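Local coordinates for protein O-ureido-L-serine synthase (Streptomyces lavendulae, PDB 3X44) that catalyses the pyridoxal-phosphate-dependent addition of hydroxyurea to O-acetyl-L-serine, giving O-ureido-L-serine for D-cycloserine biosynthesis, and also makes L-cysteine with sulfide as the second substrate, at residues P2-N5 with D9-G12; Q20-E25 with S251-A256; K32-N37 with A43-L48; I76-V81 with Y87-V92; Y151-T156 with G186-V191. The protein carries 1 engineered substitution. All coordinates share one frame; numbering follows the deposited sequence.

Contact 1 of 5, residues P2-N5 with D9-G12; sequences PLFN and DTIG
The aromatic ring of Phe-4 lies under the methyl group of Thr-10, whose CG2 stands 4.0 Å from the centroid of the Phe-4 ring and only 8° off its normal, a CH-pi contact over the face. The methyl reaches that place because Thr-10 keeps it beside its own backbone N and puts OG1 between N and the carbonyl carbon (chi1 70°), from where the hydroxyl bonds to Ile-7 O. Threonine thus serves two surroundings at once, a methyl for the ring and a hydroxyl for the turn. Phe-4 and Asp-9 lie alongside each other, running opposite ways: Phe-4 CD2 is 3.8 Å from Asp-9 CB, and Phe-4 CE2 comes to 3.5 Å from Asp-9 O, which approaches the ring obliquely and is itself bonded to Arg-13.

The polar half of the contact runs through water. No direct hydrogen bond joins the segments; instead Asp-9 OD2 accepts from two waters, one of which accepts from Asn-5 ND2 at 2.9 Å and the other from Asn-5 N at 3.2 Å. The same OD2 takes the amide of Ser-6; a carboxylate suits a place where one backbone amide and two waters donate to the same oxygen.

Both segments belong to the chain leading into strand 16-18, with residues 9-10 in a 3-10 turn. Beyond them Ile-11 packs on helix 43-56, while Phe-4 makes backbone hydrogen bonds to the second subunit and rests on Pro-15 of that subunit, placing this N-terminal stretch between its own core and the neighbouring chain.

Contact 2 of 5, residues Q20-E25 with S251-A256; sequences QRMAPE and SRRLAA
Met-22 is the first residue of 20-25 to touch helix 244-257, and it carries the contact from the loop side. Its chain runs straight as far as SD and then bends (chi3 74°), so that the sulfur and the methyl reach different parts of the helix. SD of Met-22 sits 3.7 Å from Leu-254 CA and 3.9 Å from Leu-254 CD2, the two side chains crossing at about a right angle. The methyl turns toward Arg-253: Met-22 CE is 3.7 Å from Arg-253 CB and lies over one face of the guanidinium, 4.2 Å above its plane, while Met-22 CG meets Arg-253 NH2 at 3.7 Å. Arg-253 folds back through its own bend at chi3, and its NH2 forms a salt bridge with Glu-257 one turn on, which helps hold the flat group beside the methionine. A long, flexible thioether suits this place, since it can follow both an apolar leucine and the face of an arginine. Pro-24, farther along, rests on Leu-274 and Ala-277 of helix 264-278. Around this core, NH1 of the preceding Arg-21 bonds to Glu-257 O and to Ala-84 O of the second subunit. Met-22 also touches Leu-274, so a buried side chain from the loop between strands 16-18 and 28-33 joins two helices of the larger, mixed-sheet domain of this fold type II pyridoxal-phosphate enzyme.

Contact 3 of 5, residues K32-N37 with A43-L48; sequences KVESFN and ADRLAL. Engineered in segment 43-48: Ala-43 (natural residue Lys).
Glu-34 and Arg-45 form the salt bridge at the heart of this contact. Arg-45 NE gives the straightest bond, 2.7 Å to Glu-34 OE2 at 161°; the oxygen lies in the guanidinium plane and is met on its syn side, 31° out of the carboxylate plane. Arg-45 NH2 adds weak bonds to both carboxylate oxygens, 3.1 Å to Glu-34 OE1. The extended arginine comes in square to the glutamate, the two planar groups turned 50° apart. Its length suits the place: from the helix it offers the carboxylate two nitrogens and still reaches Glu-159. Asn-37 ND2 adds a weak bond to OE2, while its OD1 accepts from Gly-12 N.

Lys-32 NZ is 4.2 Å from Arg-45 NH2, yet both bind Glu-159, and Thr-14 OG1 bonds to Lys-32 and Glu-34. Packing completes the contact: Asn-37 CB rests 3.4 Å from Asp-44 OD1, which accepts from Gly-39 N.

Glu-34, Lys-32 and Arg-45 are buried, and with Glu-159 they make two acids and two bases whose charges probably offset one another. The network ties the 3-10 turn that follows strand 28-33 to helix 43-56, where the engineered Ala-43 occupies the position of the lysine that carries pyridoxal phosphate in the natural enzyme.

Contact 4 of 5, residues I76-V81 with Y87-V92; sequences IALAMV and YRFVAV
Phe-89 sets CG anti to its backbone N (chi1 178°), which sends the ring from strand 88-94 up against helix 73-85. The backbone of that helix aims Leu-78 CB at the ring, and the leucine's chi1 of -86° lays CG and CD1 along it. The result is a CH-pi contact: Leu-78 CB lies 3.7 Å from the centroid of the Phe-89 ring and 18° off the normal, displaced toward the rim, with CE1 of Phe-89 its nearest atom at 3.5 Å. One branch of the leucine follows, Leu-78 CD1 reaching Phe-89 CE1 at 3.7 Å, and the leucine chain lies athwart the phenylalanine.

Next to the leucine the helix backbone itself comes close. Ala-79 N is 3.7 Å from Phe-89 CD2, approaching obliquely, and the Ala-79 methyl carbon CB stands 3.8 Å from the same CD2. A small residue fits here because the helix and strand are near, with 5.7 Å between the CA atoms of Ala-79 and Phe-89. The opposite face of the ring is backed by its own strand, where Ala-91 N lies 3.9 Å above the plane, so the phenyl group is clamped between strand and helix.

Helix 73-85 connects the parallel neighbours 65-70 and 88-94, a beta-alpha-beta unit of the four-stranded sheet, and Leu-78 also touches Glu-68 on the first of these strands. Ala-79 meets Tyr-108 beyond the contact. With no hydrogen bond across the interface, helix and strand are joined here by apolar and CH-pi contacts, chiefly through one buried phenyl ring.

Contact 5 of 5, residues Y151-T156 with G186-V191; sequences YHRETT and GQMLRV
Arg-153 grips Gln-187 side-on, two nitrogens converging on a single oxygen. Arg-153 NE reaches Gln-187 OE1 at 2.6 Å, nearly along the C=O axis, and Arg-153 NH2 meets the same OE1 at 2.9 Å in the carbonyl plane, on a lone pair. OE1 lies almost in the guanidinium plane, at its edge; the amide is turned 19° from it, and the bond from NH2 is the more bent. Beside them Met-188 runs across the arginine chain: its CG is 3.6 Å from Arg-153 CB, and its SD lies 3.9 Å from Arg-153 CG. The thioether's bends at chi2 and chi3 fold it against the aliphatic part of the arginine.

A second-shell bond positions the glutamine: NE2 donates to Asp-232 OD2, fixing which end of the amide faces the arginine, and Arg-190 shares that aspartate. Locally, where helix 147-164 widens into a pi-type turn, Thr-155 OG1 bonds to Tyr-151 O at 2.6 Å. Outward, Met-188 packs on Met-188 of the third subunit.

A neutral amide thus receives a charged guanidinium, consistent with Asp-232 polarising the glutamine and strengthening OE1 as acceptor, while the methionine joins helices 147-164 and 180-192 and the subunit interface.

Overall arrangement
Contact 3 is the hub. Its centre lies about 13 Å from that of contact 1, 14 Å from contact 4 and 15 Å from contact 5, and it touches all three: Gly-12 N probably bonds to Asn-37 OD1 at 2.8 Å, Ala-47 CB packs on Ala-77 CB at 3.5 Å, and Leu-48 CD2 on Tyr-151 OH at 3.3 Å. Contact 2 stands apart, its centre about 34 Å from that of contact 4, on the opposite side of the chain's centre. The bound external aldimine of O-ureido-L-serine lies about 8 Å from the side chains of Arg-45 and Leu-78, and about 12 Å from those of Arg-153 and Leu-254. Contacts 1 to 4 all reach the second subunit, and contact 5 the third.

Contact 1 of 5, residues P2-N5 with D9-G12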
# COMPACT_ATOMS: atom_id res chain seq x y z
N PRO A 2 3.21 -7.03 0.94
CA PRO A 2 4.38 -7.92 1.10
C PRO A 2 4.67 -8.21 2.57
O PRO A 2 4.28 -7.46 3.46
CB PRO A 2 5.58 -7.25 0.45
CG PRO A 2 5.06 -5.85 0.10
CD PRO A 2 3.54 -5.89 0.06
N LEU A 3 5.38 -9.31 2.80
CA LEU A 3 5.74 -9.75 4.14
C LEU A 3 6.62 -8.73 4.88
O LEU A 3 7.43 -8.04 4.27
CB LEU A 3 6.49 -11.08 4.07
CG LEU A 3 5.67 -12.32 3.73
CD1 LEU A 3 6.61 -13.51 3.52
CD2 LEU A 3 4.70 -12.60 4.85
N PHE A 4 6.44 -8.66 6.19
CA PHE A 4 7.23 -7.76 7.04
C PHE A 4 8.16 -8.61 7.88
O PHE A 4 7.79 -9.70 8.32
CB PHE A 4 6.32 -6.95 7.97
CG PHE A 4 5.47 -5.94 7.27
CD1 PHE A 4 4.15 -6.24 6.94
CD2 PHE A 4 5.97 -4.68 6.97
CE1 PHE A 4 3.34 -5.29 6.31
CE2 PHE A 4 5.16 -3.72 6.34
CZ PHE A 4 3.84 -4.04 6.01
N ASN A 5 9.38 -8.12 8.10
CA ASN A 5 10.35 -8.85 8.91
C ASN A 5 10.07 -8.62 10.39
O ASN A 5 10.06 -9.56 11.18
CB ASN A 5 11.77 -8.39 8.59
CG ASN A 5 12.81 -9.04 9.49
OD1 ASN A 5 12.71 -10.23 9.82
ND2 ASN A 5 13.81 -8.27 9.90
N ASP A 9 8.13 -2.64 11.52
CA ASP A 9 8.11 -2.18 10.13
C ASP A 9 6.69 -1.79 9.70
O ASP A 9 6.47 -1.37 8.57
CB ASP A 9 8.66 -3.27 9.20
CG ASP A 9 10.12 -3.60 9.49
OD1 ASP A 9 10.85 -2.71 9.96
OD2 ASP A 9 10.53 -4.76 9.25
N THR A 10 5.74 -1.93 10.62
CA THR A 10 4.35 -1.58 10.34
C THR A 10 4.01 -0.25 10.98
O THR A 10 2.87 0.20 10.94
CB THR A 10 3.36 -2.63 10.87
OG1 THR A 10 3.35 -2.59 12.30
CG2 THR A 10 3.77 -4.03 10.40
N ILE A 11 5.01 0.38 11.59
CA ILE A 11 4.80 1.67 12.23
C ILE A 11 4.65 2.79 11.19
O ILE A 11 5.40 2.85 10.22
CB ILE A 11 5.96 2.00 13.21
CG1 ILE A 11 5.81 1.16 14.48
CG2 ILE A 11 5.97 3.49 13.54
CD1 ILE A 11 6.99 1.25 15.44
N GLY A 12 3.67 3.66 11.41
CA GLY A 12 3.45 4.76 10.50
C GLY A 12 2.45 4.41 9.41
O GLY A 12 1.74 3.42 9.52
O HOH W 1 13.15 -5.45 10.05
O HOH W 2 10.29 -5.53 6.49

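Contact 2 of 5, residues Q20-E25 with S251-A256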
# COMPACT_ATOMS: atom_id res chain seq x y z
N GLN A 20 -18.29 10.99 8.07
CA GLN A 20 -19.49 10.93 7.24
C GLN A 20 -20.72 11.71 7.69
O GLN A 20 -21.51 12.13 6.84
CB GLN A 20 -19.86 9.46 7.04
CG GLN A 20 -18.91 8.72 6.12
CD GLN A 20 -19.16 9.02 4.66
OE1 GLN A 20 -19.25 10.19 4.26
NE2 GLN A 20 -19.28 7.98 3.84
N ARG A 21 -20.90 11.91 8.99
CA ARG A 21 -22.07 12.64 9.44
C ARG A 21 -21.86 13.69 10.53
O ARG A 21 -22.73 14.51 10.78
CB ARG A 21 -23.16 11.66 9.89
CG ARG A 21 -22.67 10.52 10.77
CD ARG A 21 -23.79 9.53 11.07
NE ARG A 21 -24.13 8.71 9.90
CZ ARG A 21 -23.40 7.68 9.47
NH1 ARG A 21 -22.29 7.34 10.10
NH2 ARG A 21 -23.79 7.00 8.40
N MET A 22 -20.70 13.69 11.18
CA MET A 22 -20.44 14.64 12.25
C MET A 22 -20.10 16.06 11.81
O MET A 22 -20.32 17.02 12.55
CB MET A 22 -19.34 14.11 13.16
CG MET A 22 -19.82 13.11 14.19
SD MET A 22 -18.45 12.45 15.15
CE MET A 22 -18.06 13.84 16.20
N ALA A 23 -19.57 16.20 10.60
CA ALA A 23 -19.18 17.51 10.10
C ALA A 23 -20.32 18.32 9.51
O ALA A 23 -21.26 17.77 8.94
CB ALA A 23 -18.08 17.36 9.06
N PRO A 24 -20.27 19.66 9.65
CA PRO A 24 -21.31 20.53 9.10
C PRO A 24 -21.37 20.30 7.58
O PRO A 24 -20.33 20.20 6.93
CB PRO A 24 -20.85 21.94 9.47
CG PRO A 24 -19.90 21.75 10.62
CD PRO A 24 -19.23 20.43 10.37
N GLU A 25 -22.58 20.23 7.04
CA GLU A 25 -22.79 19.98 5.61
C GLU A 25 -21.88 20.69 4.61
O GLU A 25 -21.42 20.07 3.64
CB GLU A 25 -24.25 20.27 5.24
CG GLU A 25 -24.81 19.32 4.19
CD GLU A 25 -25.62 20.04 3.12
OE1 GLU A 25 -26.31 21.03 3.46
OE2 GLU A 25 -25.57 19.62 1.94
N SER A 251 -15.51 12.25 21.62
CA SER A 251 -14.94 10.92 21.40
C SER A 251 -16.09 9.92 21.36
O SER A 251 -16.10 8.97 20.58
CB SER A 251 -13.98 10.56 22.54
OG SER A 251 -13.83 9.15 22.65
N ARG A 252 -17.07 10.14 22.23
CA ARG A 252 -18.24 9.28 22.30
C ARG A 252 -18.99 9.34 20.98
O ARG A 252 -19.37 8.31 20.43
CB ARG A 252 -19.17 9.74 23.44
CG ARG A 252 -18.71 9.30 24.82
CD ARG A 252 -19.72 9.65 25.90
NE ARG A 252 -19.36 9.02 27.17
CZ ARG A 252 -19.95 9.26 28.34
NH1 ARG A 252 -20.94 10.14 28.42
NH2 ARG A 252 -19.53 8.64 29.43
N ARG A 253 -19.18 10.56 20.49
CA ARG A 253 -19.89 10.79 19.23
C ARG A 253 -19.20 10.12 18.05
O ARG A 253 -19.85 9.60 17.13
CB ARG A 253 -20.04 12.29 18.97
CG ARG A 253 -21.08 13.00 19.85
CD ARG A 253 -21.44 14.38 19.28
NE ARG A 253 -21.96 14.27 17.91
CZ ARG A 253 -22.03 15.28 17.05
NH1 ARG A 253 -21.63 16.49 17.41
NH2 ARG A 253 -22.50 15.07 15.83
N LEU A 254 -17.87 10.14 18.06
CA LEU A 254 -17.10 9.55 16.98
C LEU A 254 -17.36 8.06 16.89
O LEU A 254 -17.67 7.54 15.81
CB LEU A 254 -15.60 9.79 17.21
CG LEU A 254 -15.07 11.11 16.66
CD1 LEU A 254 -13.78 11.47 17.36
CD2 LEU A 254 -14.86 10.97 15.15
N ALA A 255 -17.24 7.37 18.02
CA ALA A 255 -17.46 5.93 18.06
C ALA A 255 -18.90 5.53 17.73
O ALA A 255 -19.12 4.56 17.01
CB ALA A 255 -17.07 5.40 19.43
N ALA A 256 -19.87 6.28 18.24
CA ALA A 256 -21.28 5.96 18.00
C ALA A 256 -21.89 6.51 16.71
O ALA A 256 -22.91 5.99 16.22
CB ALA A 256 -22.11 6.41 19.20

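Contact 3 of 5, residues K32-N37 with A43-L48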
# COMPACT_ATOMS: atom_id res chain seq x y z
N LYS A 32 -6.82 11.60 11.08
CA LYS A 32 -5.68 10.68 10.98
C LYS A 32 -5.80 9.72 12.15
O LYS A 32 -5.74 10.12 13.31
CB LYS A 32 -4.34 11.44 11.05
CG LYS A 32 -3.14 10.66 10.51
CD LYS A 32 -2.12 11.57 9.80
CE LYS A 32 -0.89 10.79 9.32
NZ LYS A 32 -1.21 9.64 8.39
N VAL A 33 -6.00 8.45 11.82
CA VAL A 33 -6.18 7.40 12.81
C VAL A 33 -4.90 6.68 13.20
O VAL A 33 -4.57 5.63 12.65
CB VAL A 33 -7.21 6.37 12.29
CG1 VAL A 33 -7.77 5.55 13.45
CG2 VAL A 33 -8.32 7.10 11.56
N GLU A 34 -4.20 7.24 14.18
CA GLU A 34 -2.93 6.69 14.67
C GLU A 34 -3.08 5.39 15.47
O GLU A 34 -2.09 4.77 15.83
CB GLU A 34 -2.22 7.75 15.52
CG GLU A 34 -1.81 8.98 14.72
CD GLU A 34 -0.79 8.66 13.64
OE1 GLU A 34 -0.98 9.08 12.48
OE2 GLU A 34 0.21 7.98 13.96
N SER A 35 -4.32 4.98 15.73
CA SER A 35 -4.56 3.75 16.47
C SER A 35 -4.09 2.57 15.63
O SER A 35 -3.83 1.49 16.15
CB SER A 35 -6.05 3.61 16.79
OG SER A 35 -6.81 3.63 15.59
N PHE A 36 -3.98 2.79 14.32
CA PHE A 36 -3.55 1.74 13.40
C PHE A 36 -2.08 1.35 13.58
O PHE A 36 -1.60 0.38 12.97
CB PHE A 36 -3.80 2.18 11.95
CG PHE A 36 -5.24 2.01 11.49
CD1 PHE A 36 -5.65 0.81 10.90
CD2 PHE A 36 -6.16 3.04 11.65
CE1 PHE A 36 -6.97 0.65 10.47
CE2 PHE A 36 -7.48 2.89 11.22
CZ PHE A 36 -7.88 1.69 10.63
N ASN A 37 -1.35 2.10 14.40
CA ASN A 37 0.05 1.77 14.67
C ASN A 37 0.00 0.52 15.54
O ASN A 37 -0.94 0.33 16.32
CB ASN A 37 0.73 2.92 15.43
CG ASN A 37 1.22 4.02 14.51
OD1 ASN A 37 1.85 3.75 13.48
ND2 ASN A 37 0.94 5.26 14.87
N ALA A 43 2.42 7.41 19.52
CA ALA A 43 3.66 7.30 20.29
C ALA A 43 4.67 6.35 19.66
O ALA A 43 5.87 6.45 19.91
CB ALA A 43 3.33 6.84 21.72
N ASP A 44 4.18 5.43 18.84
CA ASP A 44 5.04 4.47 18.17
C ASP A 44 6.10 5.15 17.29
O ASP A 44 7.22 4.65 17.16
CB ASP A 44 4.20 3.55 17.28
CG ASP A 44 3.51 2.44 18.06
OD1 ASP A 44 3.08 1.48 17.40
OD2 ASP A 44 3.38 2.52 19.29
N ARG A 45 5.73 6.27 16.69
CA ARG A 45 6.65 6.99 15.81
C ARG A 45 7.85 7.55 16.58
O ARG A 45 8.98 7.50 16.10
CB ARG A 45 5.92 8.13 15.09
CG ARG A 45 4.80 7.66 14.16
CD ARG A 45 3.93 8.84 13.74
NE ARG A 45 2.74 8.43 13.00
CZ ARG A 45 2.68 8.33 11.68
NH1 ARG A 45 3.75 8.61 10.94
NH2 ARG A 45 1.55 7.95 11.09
N LEU A 46 7.58 8.08 17.76
CA LEU A 46 8.62 8.65 18.60
C LEU A 46 9.50 7.54 19.17
O LEU A 46 10.73 7.63 19.12
CB LEU A 46 7.98 9.45 19.73
CG LEU A 46 8.85 10.08 20.81
CD1 LEU A 46 8.08 11.24 21.45
CD2 LEU A 46 9.21 9.06 21.88
N ALA A 47 8.87 6.49 19.69
CA ALA A 47 9.60 5.38 20.29
C ALA A 47 10.62 4.77 19.34
O ALA A 47 11.77 4.54 19.72
CB ALA A 47 8.63 4.32 20.77
N LEU A 48 10.19 4.49 18.12
CA LEU A 48 11.07 3.91 17.11
C LEU A 48 12.19 4.88 16.74
O LEU A 48 13.36 4.51 16.66
CB LEU A 48 10.27 3.56 15.85
CG LEU A 48 11.05 3.00 14.67
CD1 LEU A 48 11.59 1.62 15.03
CD2 LEU A 48 10.16 2.94 13.45

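Contact 4 of 5, residues I76-V81 with Y87-V92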
# COMPACT_ATOMS: atom_id res chain seq x y z
N ILE A 76 4.09 2.78 26.61
CA ILE A 76 3.60 1.59 25.93
C ILE A 76 4.45 1.30 24.69
O ILE A 76 4.89 0.17 24.48
CB ILE A 76 2.12 1.77 25.51
CG1 ILE A 76 1.23 1.75 26.75
CG2 ILE A 76 1.70 0.65 24.57
CD1 ILE A 76 -0.19 2.25 26.49
N ALA A 77 4.67 2.33 23.88
CA ALA A 77 5.45 2.19 22.65
C ALA A 77 6.92 1.82 22.92
O ALA A 77 7.44 0.88 22.31
CB ALA A 77 5.37 3.48 21.85
N LEU A 78 7.58 2.55 23.80
CA LEU A 78 8.98 2.24 24.09
C LEU A 78 9.06 0.80 24.60
O LEU A 78 9.99 0.06 24.26
CB LEU A 78 9.55 3.22 25.13
CG LEU A 78 10.09 4.50 24.48
CD1 LEU A 78 10.29 5.60 25.49
CD2 LEU A 78 11.39 4.17 23.78
N ALA A 79 8.07 0.39 25.38
CA ALA A 79 8.04 -0.97 25.91
C ALA A 79 7.99 -1.93 24.73
O ALA A 79 8.75 -2.90 24.68
CB ALA A 79 6.82 -1.16 26.79
N MET A 80 7.10 -1.64 23.78
CA MET A 80 6.93 -2.46 22.59
C MET A 80 8.20 -2.53 21.74
O MET A 80 8.58 -3.61 21.27
CB MET A 80 5.78 -1.93 21.75
CG MET A 80 5.39 -2.83 20.59
SD MET A 80 4.43 -1.98 19.35
CE MET A 80 5.41 -0.52 19.02
N VAL A 81 8.84 -1.39 21.52
CA VAL A 81 10.07 -1.35 20.73
C VAL A 81 11.16 -2.12 21.48
O VAL A 81 11.91 -2.90 20.89
CB VAL A 81 10.55 0.10 20.50
CG1 VAL A 81 11.97 0.10 19.95
CG2 VAL A 81 9.61 0.83 19.54
N TYR A 87 15.64 -4.77 24.31
CA TYR A 87 16.01 -3.79 25.32
C TYR A 87 15.15 -3.96 26.57
O TYR A 87 14.17 -4.71 26.58
CB TYR A 87 15.83 -2.37 24.79
CG TYR A 87 16.77 -2.01 23.66
CD1 TYR A 87 18.15 -2.01 23.86
CD2 TYR A 87 16.28 -1.69 22.39
CE1 TYR A 87 19.03 -1.70 22.82
CE2 TYR A 87 17.15 -1.38 21.35
CZ TYR A 87 18.52 -1.39 21.57
OH TYR A 87 19.38 -1.10 20.54
N ARG A 88 15.55 -3.26 27.63
CA ARG A 88 14.82 -3.27 28.89
C ARG A 88 14.23 -1.87 28.97
O ARG A 88 14.88 -0.90 28.55
CB ARG A 88 15.77 -3.52 30.07
CG ARG A 88 16.13 -4.99 30.28
CD ARG A 88 17.59 -5.16 30.72
NE ARG A 88 17.91 -6.55 31.05
CZ ARG A 88 19.13 -6.99 31.35
NH1 ARG A 88 20.16 -6.15 31.36
NH2 ARG A 88 19.32 -8.26 31.65
N PHE A 89 13.01 -1.75 29.48
CA PHE A 89 12.36 -0.45 29.59
C PHE A 89 11.74 -0.21 30.96
O PHE A 89 11.16 -1.12 31.57
CB PHE A 89 11.28 -0.30 28.50
CG PHE A 89 10.54 1.00 28.57
CD1 PHE A 89 11.21 2.21 28.38
CD2 PHE A 89 9.18 1.03 28.88
CE1 PHE A 89 10.55 3.43 28.51
CE2 PHE A 89 8.51 2.24 29.01
CZ PHE A 89 9.19 3.45 28.83
N VAL A 90 11.86 1.02 31.45
CA VAL A 90 11.32 1.42 32.74
C VAL A 90 10.50 2.69 32.55
O VAL A 90 11.05 3.73 32.18
CB VAL A 90 12.43 1.75 33.76
CG1 VAL A 90 11.81 2.04 35.13
CG2 VAL A 90 13.43 0.62 33.85
N ALA A 91 9.20 2.62 32.81
CA ALA A 91 8.33 3.77 32.65
C ALA A 91 8.15 4.52 33.97
O ALA A 91 7.98 3.91 35.02
CB ALA A 91 6.98 3.34 32.11
N VAL A 92 8.19 5.85 33.89
CA VAL A 92 7.99 6.73 35.04
C VAL A 92 6.68 7.42 34.70
O VAL A 92 6.65 8.30 33.85
CB VAL A 92 9.11 7.78 35.15
CG1 VAL A 92 8.72 8.86 36.15
CG2 VAL A 92 10.41 7.11 35.57

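Contact 5 of 5, residues Y151-T156 with G186-V191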
# COMPACT_ATOMS: atom_id res chain seq x y z
N TYR A 151 10.94 12.56 13.16
CA TYR A 151 10.24 11.42 12.57
C TYR A 151 8.88 11.88 12.07
O TYR A 151 8.31 11.27 11.17
CB TYR A 151 10.08 10.28 13.57
CG TYR A 151 9.91 8.93 12.90
CD1 TYR A 151 11.01 8.22 12.41
CD2 TYR A 151 8.65 8.34 12.79
CE1 TYR A 151 10.85 6.95 11.81
CE2 TYR A 151 8.48 7.09 12.20
CZ TYR A 151 9.57 6.40 11.72
OH TYR A 151 9.38 5.16 11.16
N HIS A 152 8.35 12.95 12.65
CA HIS A 152 7.05 13.47 12.23
C HIS A 152 7.17 14.26 10.93
O HIS A 152 6.25 14.27 10.12
CB HIS A 152 6.45 14.36 13.31
CG HIS A 152 5.95 13.59 14.50
ND1 HIS A 152 4.84 12.77 14.43
CD2 HIS A 152 6.42 13.49 15.76
CE1 HIS A 152 4.66 12.20 15.61
NE2 HIS A 152 5.60 12.62 16.43
N ARG A 153 8.31 14.91 10.74
CA ARG A 153 8.53 15.66 9.51
C ARG A 153 8.65 14.67 8.36
O ARG A 153 8.16 14.90 7.26
CB ARG A 153 9.83 16.45 9.58
CG ARG A 153 9.85 17.64 10.51
CD ARG A 153 11.18 18.37 10.37
NE ARG A 153 11.46 19.23 11.52
CZ ARG A 153 12.26 18.91 12.53
NH1 ARG A 153 12.87 17.73 12.54
NH2 ARG A 153 12.46 19.76 13.52
N GLU A 154 9.31 13.55 8.63
CA GLU A 154 9.56 12.56 7.60
C GLU A 154 8.47 11.54 7.32
O GLU A 154 8.40 11.01 6.21
CB GLU A 154 10.88 11.84 7.91
CG GLU A 154 12.08 12.77 7.92
CD GLU A 154 13.23 12.27 8.78
OE1 GLU A 154 13.67 11.12 8.58
OE2 GLU A 154 13.71 13.04 9.64
N THR A 155 7.62 11.25 8.30
CA THR A 155 6.56 10.28 8.07
C THR A 155 5.17 10.88 8.18
O THR A 155 4.46 10.97 7.19
CB THR A 155 6.69 9.08 9.04
OG1 THR A 155 6.59 9.52 10.39
CG2 THR A 155 8.02 8.38 8.83
N THR A 156 4.78 11.29 9.39
CA THR A 156 3.46 11.86 9.62
C THR A 156 3.11 12.97 8.64
O THR A 156 2.01 13.00 8.10
CB THR A 156 3.35 12.44 11.04
OG1 THR A 156 3.94 11.52 11.97
CG2 THR A 156 1.89 12.68 11.39
N GLY A 186 3.93 20.75 11.54
CA GLY A 186 3.79 22.19 11.34
C GLY A 186 4.89 22.79 10.48
O GLY A 186 4.64 23.68 9.67
N GLN A 187 6.11 22.30 10.67
CA GLN A 187 7.26 22.80 9.93
C GLN A 187 7.29 22.39 8.46
O GLN A 187 7.77 23.16 7.61
CB GLN A 187 8.55 22.35 10.62
CG GLN A 187 8.90 23.19 11.84
CD GLN A 187 10.14 22.71 12.55
OE1 GLN A 187 10.59 21.59 12.33
NE2 GLN A 187 10.69 23.55 13.40
N MET A 188 6.80 21.20 8.16
CA MET A 188 6.77 20.73 6.78
C MET A 188 5.61 21.42 6.06
O MET A 188 5.70 21.74 4.88
CB MET A 188 6.61 19.21 6.74
CG MET A 188 7.80 18.45 7.34
SD MET A 188 9.43 19.14 6.90
CE MET A 188 9.57 18.60 5.24
N LEU A 189 4.53 21.65 6.80
CA LEU A 189 3.37 22.32 6.26
C LEU A 189 3.77 23.75 5.88
O LEU A 189 3.29 24.29 4.89
CB LEU A 189 2.24 22.38 7.29
CG LEU A 189 1.41 21.12 7.49
CD1 LEU A 189 0.49 21.31 8.68
CD2 LEU A 189 0.62 20.81 6.23
N ARG A 190 4.65 24.34 6.69
CA ARG A 190 5.11 25.70 6.46
C ARG A 190 5.80 25.85 5.11
O ARG A 190 5.59 26.83 4.40
CB ARG A 190 6.09 26.14 7.58
CG ARG A 190 6.06 27.64 7.89
CD ARG A 190 7.41 28.20 8.37
NE ARG A 190 8.18 27.30 9.21
CZ ARG A 190 8.31 27.41 10.53
NH1 ARG A 190 7.71 28.40 11.19
NH2 ARG A 190 9.07 26.56 11.21
N VAL A 191 6.62 24.86 4.76
CA VAL A 191 7.35 24.90 3.50
C VAL A 191 6.51 24.53 2.28
O VAL A 191 6.55 25.21 1.25
CB VAL A 191 8.57 23.95 3.56
CG1 VAL A 191 9.39 24.07 2.28
CG2 VAL A 191 9.41 24.29 4.78